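Local coordinates for putative acetyltransferase (Clostridium difficile, PDB 3DSB) that probably transfers an acyl group, most likely acetyl from acetyl-CoA, to an acceptor that the structure alone does not show, at the interface of chains A and B. Residues are numbered along the deposited sequence; one frame, centred on the assembly and turned at random. Chains: chain A/B, Putative acetyltransferase.

Contact 1: the interface of chains A and B. Residues chain A 24, 27, 41, 45, 48, 57, 71; chain B 78-79.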
# COMPACT_ATOMS: atom_id res chain seq x y z
N ASN A 24 -18.90 -6.12 1.22
CA ASN A 24 -17.61 -6.69 0.84
C ASN A 24 -17.69 -8.18 0.51
O ASN A 24 -17.03 -8.63 -0.45
CB ASN A 24 -16.58 -6.39 1.91
CG ASN A 24 -15.95 -5.05 1.68
OD1 ASN A 24 -15.02 -4.93 0.85
ND2 ASN A 24 -16.49 -4.01 2.31
N LEU A 27 -19.16 -8.19 -2.92
CA LEU A 27 -18.18 -7.75 -3.89
C LEU A 27 -17.21 -8.87 -4.28
O LEU A 27 -16.92 -9.09 -5.46
CB LEU A 27 -17.37 -6.59 -3.30
CG LEU A 27 -16.20 -6.02 -4.09
CD1 LEU A 27 -16.62 -5.49 -5.49
CD2 LEU A 27 -15.41 -4.93 -3.31
N LEU A 41 -13.68 -11.39 7.92
CA LEU A 41 -14.04 -10.13 7.27
C LEU A 41 -14.63 -9.15 8.29
O LEU A 41 -14.31 -7.96 8.28
CB LEU A 41 -15.03 -10.41 6.14
CG LEU A 41 -15.69 -9.18 5.50
CD1 LEU A 41 -14.62 -8.29 4.82
CD2 LEU A 41 -16.74 -9.65 4.48
N VAL A 45 -13.10 -5.48 8.89
CA VAL A 45 -13.83 -4.21 8.69
C VAL A 45 -13.87 -3.41 10.00
O VAL A 45 -13.62 -2.21 10.01
CB VAL A 45 -15.26 -4.50 8.21
CG1 VAL A 45 -16.10 -3.20 8.16
CG2 VAL A 45 -15.20 -5.14 6.84
N LEU A 48 -10.62 -1.67 10.72
CA LEU A 48 -10.44 -0.50 9.89
C LEU A 48 -11.33 0.65 10.39
O LEU A 48 -10.88 1.79 10.50
CB LEU A 48 -10.72 -0.88 8.43
CG LEU A 48 -10.13 -0.06 7.29
CD1 LEU A 48 -10.28 -0.86 5.99
CD2 LEU A 48 -10.84 1.27 7.19
N TYR A 57 -13.28 4.05 5.01
CA TYR A 57 -14.48 3.82 4.21
C TYR A 57 -15.26 5.10 4.10
O TYR A 57 -15.40 5.85 5.09
CB TYR A 57 -15.40 2.80 4.87
CG TYR A 57 -14.84 1.43 5.04
CD1 TYR A 57 -14.85 0.52 4.01
CD2 TYR A 57 -14.46 0.98 6.31
CE1 TYR A 57 -14.38 -0.81 4.21
CE2 TYR A 57 -13.98 -0.28 6.53
CZ TYR A 57 -13.96 -1.19 5.47
OH TYR A 57 -13.47 -2.45 5.73
N MSE A 71 -13.44 2.12 -0.31
CA MSE A 71 -12.41 2.01 0.73
C MSE A 71 -11.05 2.30 0.15
O MSE A 71 -10.77 1.89 -0.99
CB MSE A 71 -12.38 0.60 1.34
CG MSE A 71 -11.58 0.54 2.61
SE MSE A 71 -9.66 0.15 2.35
CE MSE A 71 -9.74 -1.79 2.54
N ASP B 78 -9.04 -5.61 4.95
CA ASP B 78 -10.24 -5.96 5.66
C ASP B 78 -10.67 -7.40 5.39
O ASP B 78 -11.12 -8.13 6.30
CB ASP B 78 -11.37 -4.93 5.43
CG ASP B 78 -11.61 -4.57 3.96
OD1 ASP B 78 -10.95 -5.13 3.06
OD2 ASP B 78 -12.53 -3.73 3.73
N TRP B 79 -10.54 -7.81 4.13
CA TRP B 79 -10.97 -9.16 3.78
C TRP B 79 -10.18 -10.23 4.54
O TRP B 79 -10.75 -11.30 4.86
CB TRP B 79 -10.74 -9.39 2.27
CG TRP B 79 -11.67 -8.59 1.37
CD1 TRP B 79 -12.56 -7.60 1.73
CD2 TRP B 79 -11.82 -8.77 -0.05
NE1 TRP B 79 -13.23 -7.14 0.61
CE2 TRP B 79 -12.79 -7.84 -0.49
CE3 TRP B 79 -11.22 -9.64 -0.99
CZ2 TRP B 79 -13.17 -7.73 -1.84
CZ3 TRP B 79 -11.58 -9.52 -2.34
CH2 TRP B 79 -12.56 -8.59 -2.74
O HOH W 1 -12.86 -3.17 1.21

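Contact 2: the interface of chains A and B. Residues chain A 152, 154-156; chain B 113-115, 119.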
# COMPACT_ATOMS: atom_id res chain seq x y z
N TYR A 152 5.79 -12.66 -1.59
CA TYR A 152 6.31 -13.81 -0.89
C TYR A 152 5.12 -14.47 -0.21
O TYR A 152 4.31 -13.78 0.44
CB TYR A 152 7.37 -13.38 0.15
CG TYR A 152 7.65 -14.41 1.24
CD1 TYR A 152 8.25 -15.64 0.93
CD2 TYR A 152 7.33 -14.14 2.58
CE1 TYR A 152 8.50 -16.59 1.93
CE2 TYR A 152 7.59 -15.08 3.60
CZ TYR A 152 8.16 -16.29 3.26
OH TYR A 152 8.40 -17.22 4.26
N VAL A 154 3.60 -15.90 2.58
CA VAL A 154 3.86 -15.94 4.02
C VAL A 154 3.37 -17.31 4.55
O VAL A 154 2.22 -17.68 4.33
CB VAL A 154 3.23 -14.71 4.70
CG1 VAL A 154 3.29 -14.81 6.19
CG2 VAL A 154 3.94 -13.43 4.22
N ILE A 155 4.30 -18.08 5.13
CA ILE A 155 3.97 -19.42 5.64
C ILE A 155 3.58 -19.25 7.07
O ILE A 155 4.42 -19.02 7.95
CB ILE A 155 5.12 -20.47 5.47
CG1 ILE A 155 5.41 -20.71 3.97
CG2 ILE A 155 4.74 -21.82 6.18
CD1 ILE A 155 4.16 -20.97 3.12
N HIS A 156 2.27 -19.34 7.29
CA HIS A 156 1.76 -18.78 8.49
C HIS A 156 1.92 -19.43 9.83
O HIS A 156 2.87 -19.06 10.52
CB HIS A 156 0.56 -17.86 8.34
CG HIS A 156 0.92 -16.49 8.75
ND1 HIS A 156 2.00 -16.26 9.58
CD2 HIS A 156 0.41 -15.27 8.45
CE1 HIS A 156 2.13 -14.97 9.79
NE2 HIS A 156 1.19 -14.34 9.12
N CYS B 113 7.23 -11.33 8.86
CA CYS B 113 5.90 -11.71 8.31
C CYS B 113 5.45 -13.10 8.79
O CYS B 113 4.28 -13.28 9.19
CB CYS B 113 5.94 -11.67 6.79
SG CYS B 113 6.21 -10.00 6.14
N ASP B 114 6.36 -14.08 8.74
CA ASP B 114 6.01 -15.47 9.07
C ASP B 114 5.62 -15.62 10.55
O ASP B 114 4.75 -16.45 10.87
CB ASP B 114 7.19 -16.41 8.76
CG ASP B 114 7.40 -16.61 7.28
OD1 ASP B 114 6.48 -16.32 6.49
OD2 ASP B 114 8.48 -17.09 6.93
N LYS B 115 6.26 -14.83 11.41
CA LYS B 115 6.11 -14.87 12.89
C LYS B 115 5.05 -13.91 13.43
O LYS B 115 4.95 -13.64 14.66
CB LYS B 115 7.45 -14.49 13.56
CG LYS B 115 8.59 -15.43 13.34
CD LYS B 115 8.21 -16.87 13.63
CE LYS B 115 9.41 -17.77 13.43
NZ LYS B 115 10.54 -17.29 14.25
N ILE B 119 0.16 -10.25 10.12
CA ILE B 119 0.67 -9.93 8.77
C ILE B 119 0.23 -11.04 7.85
O ILE B 119 0.44 -12.23 8.12
CB ILE B 119 2.23 -9.82 8.76
CG1 ILE B 119 2.61 -8.56 9.51
CG2 ILE B 119 2.75 -9.80 7.28
CD1 ILE B 119 4.13 -8.38 9.73

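Contact 1: the interface of chains A and B
The carboxylate oxygen OD2 of B:Asp78 is gripped by the phenol OH of A:Tyr57, which donates to it at 2.6 Å, and on another side by water 1, whose oxygen lies 2.6 Å from OD2. The phenol uses the anti lone pair, pointing away from OD1, and ring and carboxylate planes are turned 34° apart. B:Asp78 lies in the turn joining strands 65-77 and 82-92 of its chain, and CG stands between backbone N and carbonyl carbon (chi1 49°), a sterically close-set arrangement that turns the carboxylate toward A:Tyr57. An aspartate suits a turn that must present an acceptor on a short stem. Tyrosine supplies a donor at the end of a long, rigid ring reaching in from strand 56-62.

Water 1 continues the network to OD1 of A:Asn24, 2.8 Å away. That amide oxygen also accepts the indole NE1 of B:Trp79 at 2.9 Å, nearly straight (169° at H); the donor is tilted from the carbonyl plane, while OD1 lies in the indole plane. Asparagine fits here because its carbonyl oxygen can accept the indole N-H and still bond to the water.

Apolar groups flank the polar chain. The selenomethionine A:Met71, bent at chi2 and chi3, brings CE to 3.6 Å from CG of B:Asp78. A:Leu41 lies alongside the tryptophan with CD1 near its CD1, and A:Leu27 CD2 meets the indole edge in plane, 3.9 Å from CZ2.

Contact 2: the interface of chains A and B
This is a two-fold homodimer interface in which a C-terminal arm, A:Tyr152 to A:His156, crosses to the end of helix 101-114 of chain B and meets B:Asp114, a link that would tie the two copies together if the deposited dimer is the biological one. The phenol OH of A:Tyr152 donates to OD2 of B:Asp114 at 2.7 Å through the syn lone pair. A:Tyr152 has CG anti to the backbone N (chi1 161°), which extends the ring so that CG of the aspartate sits at its edge, in the ring plane. The other oxygen, OD1, accepts the backbone N of A:Ile155 at 3.1 Å from above the carboxylate plane. Aspartate therefore suits the place by offering separate oxygens to a side chain and to the main chain; these donors probably offset the unfavourable placing of a negative group near the C-terminal end of a helix.

A:Val154 uses both branches: CG2 packs against CB of B:Cys113 at 3.7 Å, while CG1 lies over the centre of the imidazole of A:His156, 3.6 Å above the ring plane. A compact branched residue can serve both at once. The imidazole NE2 donates to the backbone O of B:Ile119, nearly in line with its C=O bond, but at 2.5 Å this is very short. CE1 also comes improbably near the backbone O of B:Cys113, so the exact ring placement is doubtful at this last modelled residue. In this assembly the site fastens the modelled C-terminus to the partner, and it would help hold the two copies together if that dimer also forms in solution.

The C-alpha centres of contact 1 and contact 2 lie about 21 Å apart, and the two share no residues. Contact 1 sets a turn of chain B against helices 17-32 and 38-50 and strands 56-62 and 65-77 of chain A, whereas contact 2 sends the tail of chain A to helix 101-114 and strand 119-127 of chain B. Each recurs with the chains exchanged, so the copies reach into one another in both directions. The turn's tryptophan also lines a trimethyl glycine pocket, perhaps filled from the medium, so dimerisation could influence the shape of that pocket.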